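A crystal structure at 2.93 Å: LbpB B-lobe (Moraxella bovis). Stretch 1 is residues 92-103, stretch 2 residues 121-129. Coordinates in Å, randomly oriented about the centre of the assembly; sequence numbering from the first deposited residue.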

# COMPACT_ATOMS: atom_id res chain seq x y z
N THR A 92 -8.94 -6.16 16.59
CA THR A 92 -9.34 -5.64 15.29
C THR A 92 -8.11 -5.13 14.54
O THR A 92 -7.02 -5.05 15.10
N ASN A 93 -8.29 -4.79 13.27
CA ASN A 93 -7.21 -4.23 12.47
C ASN A 93 -6.55 -3.04 13.19
O ASN A 93 -7.15 -1.98 13.32
N PRO A 94 -5.30 -3.23 13.64
CA PRO A 94 -4.56 -2.30 14.50
C PRO A 94 -3.96 -1.12 13.74
O PRO A 94 -3.47 -0.18 14.37
N LEU A 95 -3.96 -1.18 12.42
CA LEU A 95 -3.29 -0.15 11.61
C LEU A 95 -3.93 1.24 11.64
O LEU A 95 -3.22 2.23 11.74
N PRO A 96 -5.27 1.32 11.55
CA PRO A 96 -5.93 2.61 11.84
C PRO A 96 -5.37 3.25 13.11
O PRO A 96 -4.84 4.38 13.08
N ALA A 97 -5.47 2.52 14.22
CA ALA A 97 -4.96 2.96 15.51
C ALA A 97 -3.50 3.44 15.48
O ALA A 97 -3.19 4.51 16.03
N LEU A 98 -2.61 2.67 14.87
CA LEU A 98 -1.19 2.99 14.89
C LEU A 98 -0.88 4.20 14.01
O LEU A 98 -0.07 5.07 14.38
N THR A 99 -1.53 4.26 12.86
CA THR A 99 -1.37 5.36 11.93
C THR A 99 -1.81 6.64 12.63
O THR A 99 -1.20 7.70 12.48
N LYS A 100 -2.90 6.52 13.39
CA LYS A 100 -3.44 7.65 14.12
C LYS A 100 -2.45 8.09 15.20
O LYS A 100 -2.17 9.28 15.35
N GLU A 101 -1.91 7.12 15.93
CA GLU A 101 -0.87 7.36 16.92
C GLU A 101 0.27 8.20 16.35
O GLU A 101 0.59 9.28 16.86
N LEU A 102 0.89 7.69 15.29
CA LEU A 102 2.04 8.36 14.70
C LEU A 102 1.65 9.71 14.09
O LEU A 102 2.45 10.65 14.07
N GLN A 103 0.41 9.82 13.60
CA GLN A 103 -0.09 11.09 13.08
C GLN A 103 -0.18 12.14 14.17
O GLN A 103 0.07 13.33 13.93
N VAL A 121 -5.00 -11.62 5.79
CA VAL A 121 -3.89 -11.54 6.73
C VAL A 121 -3.02 -10.29 6.56
O VAL A 121 -2.83 -9.78 5.45
N LYS A 122 -2.50 -9.81 7.68
CA LYS A 122 -1.53 -8.72 7.68
C LYS A 122 -0.34 -9.10 8.55
O LYS A 122 -0.50 -9.75 9.58
N ALA A 123 0.84 -8.68 8.14
CA ALA A 123 2.03 -8.81 8.98
C ALA A 123 3.09 -7.89 8.43
O ALA A 123 3.34 -7.88 7.22
N GLY A 124 3.70 -7.10 9.30
CA GLY A 124 4.75 -6.20 8.86
C GLY A 124 5.07 -5.13 9.86
O GLY A 124 5.09 -5.37 11.07
N TRP A 125 5.32 -3.92 9.36
CA TRP A 125 5.69 -2.81 10.21
C TRP A 125 5.02 -1.52 9.77
O TRP A 125 4.34 -1.48 8.75
N ILE A 126 5.24 -0.47 10.55
CA ILE A 126 4.77 0.86 10.21
C ILE A 126 5.48 1.84 11.12
O ILE A 126 5.49 1.65 12.34
N PHE A 127 6.09 2.87 10.55
CA PHE A 127 6.93 3.79 11.33
C PHE A 127 7.04 5.21 10.75
O PHE A 127 6.79 5.44 9.56
N THR A 128 7.40 6.16 11.62
CA THR A 128 7.84 7.48 11.19
C THR A 128 9.22 7.68 11.79
O THR A 128 9.54 7.09 12.83
N GLY A 129 10.02 8.54 11.17
CA GLY A 129 11.45 8.53 11.40
C GLY A 129 11.96 7.65 10.28
O GLY A 129 11.59 7.85 9.11

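How does the helix lie on the strand, and which side chains fill the space between them? The helical part of stretch 1 and the strand of stretch 2 run nearly parallel, 11° apart, with their axes 9.1 Å from each other at the closest. That gap leaves room for one layer of interlocking side chains. Leu95, Leu98 and Leu102 point toward the strand, following the three- and four-residue spacing that keeps one face of a helix aligned. Lys122, Ile126 and Thr128 point toward the helix, whereas Ala123, Trp125 and Phe127 point away, as the alternation of a strand requires.

What is the main bump, and what hollow receives it? It is Ile126, which has more area covered than any other residue in the contact. With chi1 and chi2 both t, its side chain extends into a pocket made by three leucines and a threonine. Its CD1 lies 4.0 Å from CD2 of Leu95 and 3.6 Å from OG1 of Thr99; its CG2 meets CD1 of Leu98 at 4.1 Å, and its CG1 meets CD1 of Leu102 at 3.9 Å. The isoleucine thus fits among residues from successive turns of the helix. Leu98 (m, t) reaches its CG2 branch, while Leu95, with chi1 m and chi2 between wells at 124°, meets its tip.

How is the later part of this helical stretch seated? Leu102, with chi1 m and chi2 t, fits over the strand between Ile126 and Thr128. Besides touching Ile126, its CD1 comes within 4.2 Å of CA of Phe127, so the methyl rests against backbone where the phenylalanine side chain has turned to the other face. Its CB lies 3.4 Å from OG1 of Thr128, a close contact of carbon with oxygen. The chi1 of Thr128 is off the usual wells, at -20°.

What happens at the earlier end of the contact, where it becomes more polar? Lys122 extends beside Asn93 and Leu95, using the carbon part of its chain: CD is 3.8 Å from OD1 of Asn93 and 4.0 Å from CD1 of Leu95. The lysine NZ is hydrogen-bonded elsewhere in the structure. Asn93, with chi1 t, starts sideways but brings its end nearer the strand.

Do polar groups tie the two stretches together? No hydrogen bond crosses the contact; shape and apolar packing dominate. Thr99, in rotamer m, instead hydrogen-bonds from OG1 to O of Leu95 at 2.5 Å, turning its hydroxyl back to its own helix even as that oxygen borders Ile126.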

# COMPACT_ATOMS: atom_id res chain seq x y z
CB THR A 92 -10.40 -4.51 15.42
OG1 THR A 92 -10.37 -3.67 14.26
CG2 THR A 92 -10.14 -3.65 16.65
CB ASN A 93 -7.73 -3.81 11.09
CG ASN A 93 -6.63 -3.33 10.18
OD1 ASN A 93 -5.46 -3.62 10.39
ND2 ASN A 93 -7.01 -2.59 9.14
CB PRO A 94 -3.43 -3.18 15.03
CG PRO A 94 -3.15 -4.10 13.89
CD PRO A 94 -4.50 -4.42 13.31
CB LEU A 95 -3.08 -0.64 10.17
CG LEU A 95 -1.80 -1.47 10.09
CD1 LEU A 95 -2.06 -2.87 9.53
CD2 LEU A 95 -0.74 -0.74 9.30
CB PRO A 96 -7.38 2.20 12.05
CG PRO A 96 -7.55 1.03 11.11
CD PRO A 96 -6.22 0.32 11.01
CB ALA A 97 -5.13 1.84 16.54
CB LEU A 98 -0.36 1.79 14.44
CG LEU A 98 -0.59 0.48 15.21
CD1 LEU A 98 0.03 -0.69 14.47
CD2 LEU A 98 -0.06 0.56 16.63
CB THR A 99 -2.23 5.16 10.68
OG1 THR A 99 -2.07 3.83 10.19
CG2 THR A 99 -1.83 6.15 9.60
CB LYS A 100 -4.79 7.27 14.74
CG LYS A 100 -5.57 8.43 15.33
CD LYS A 100 -6.55 7.93 16.39
CE LYS A 100 -7.03 9.06 17.30
NZ LYS A 100 -8.19 9.84 16.73
CB GLU A 101 -0.31 6.03 17.43
CG GLU A 101 -1.03 5.44 18.62
CD GLU A 101 -0.27 5.65 19.91
OE1 GLU A 101 -0.90 5.64 20.98
OE2 GLU A 101 0.96 5.84 19.84
CB LEU A 102 2.71 7.43 13.68
CG LEU A 102 3.18 6.10 14.29
CD1 LEU A 102 3.38 5.03 13.22
CD2 LEU A 102 4.45 6.28 15.12
CB GLN A 103 -1.46 10.90 12.43
CG GLN A 103 -1.40 10.62 10.93
CD GLN A 103 -2.74 10.20 10.36
OE1 GLN A 103 -3.65 9.82 11.10
NE2 GLN A 103 -2.87 10.28 9.04
CB VAL A 121 -3.01 -12.80 6.62
CG1 VAL A 121 -1.54 -12.46 6.66
CG2 VAL A 121 -3.38 -13.80 7.71
CB LYS A 122 -2.18 -7.44 8.20
CG LYS A 122 -3.63 -7.27 7.79
CD LYS A 122 -4.02 -5.81 7.70
CE LYS A 122 -5.32 -5.65 6.95
NZ LYS A 122 -5.31 -4.45 6.08
CB ALA A 123 2.54 -10.24 8.99
CB TRP A 125 7.21 -2.64 10.21
CG TRP A 125 7.82 -2.77 8.84
CD1 TRP A 125 8.46 -3.87 8.34
CD2 TRP A 125 7.87 -1.78 7.81
NE1 TRP A 125 8.90 -3.63 7.06
CE2 TRP A 125 8.55 -2.35 6.71
CE3 TRP A 125 7.41 -0.46 7.72
CZ2 TRP A 125 8.78 -1.64 5.53
CZ3 TRP A 125 7.64 0.23 6.54
CH2 TRP A 125 8.31 -0.36 5.47
CB ILE A 126 3.25 0.98 10.40
CG1 ILE A 126 2.79 2.43 10.31
CG2 ILE A 126 2.85 0.36 11.73
CD1 ILE A 126 1.29 2.57 10.21
CB PHE A 127 8.34 3.23 11.47
CG PHE A 127 9.16 3.32 10.22
CD1 PHE A 127 10.03 4.38 10.01
CD2 PHE A 127 9.04 2.35 9.23
CE1 PHE A 127 10.78 4.46 8.84
CE2 PHE A 127 9.79 2.43 8.06
CZ PHE A 127 10.66 3.49 7.86
CB THR A 128 6.95 8.61 11.72
OG1 THR A 128 5.67 8.08 12.10
CG2 THR A 128 6.77 9.68 10.65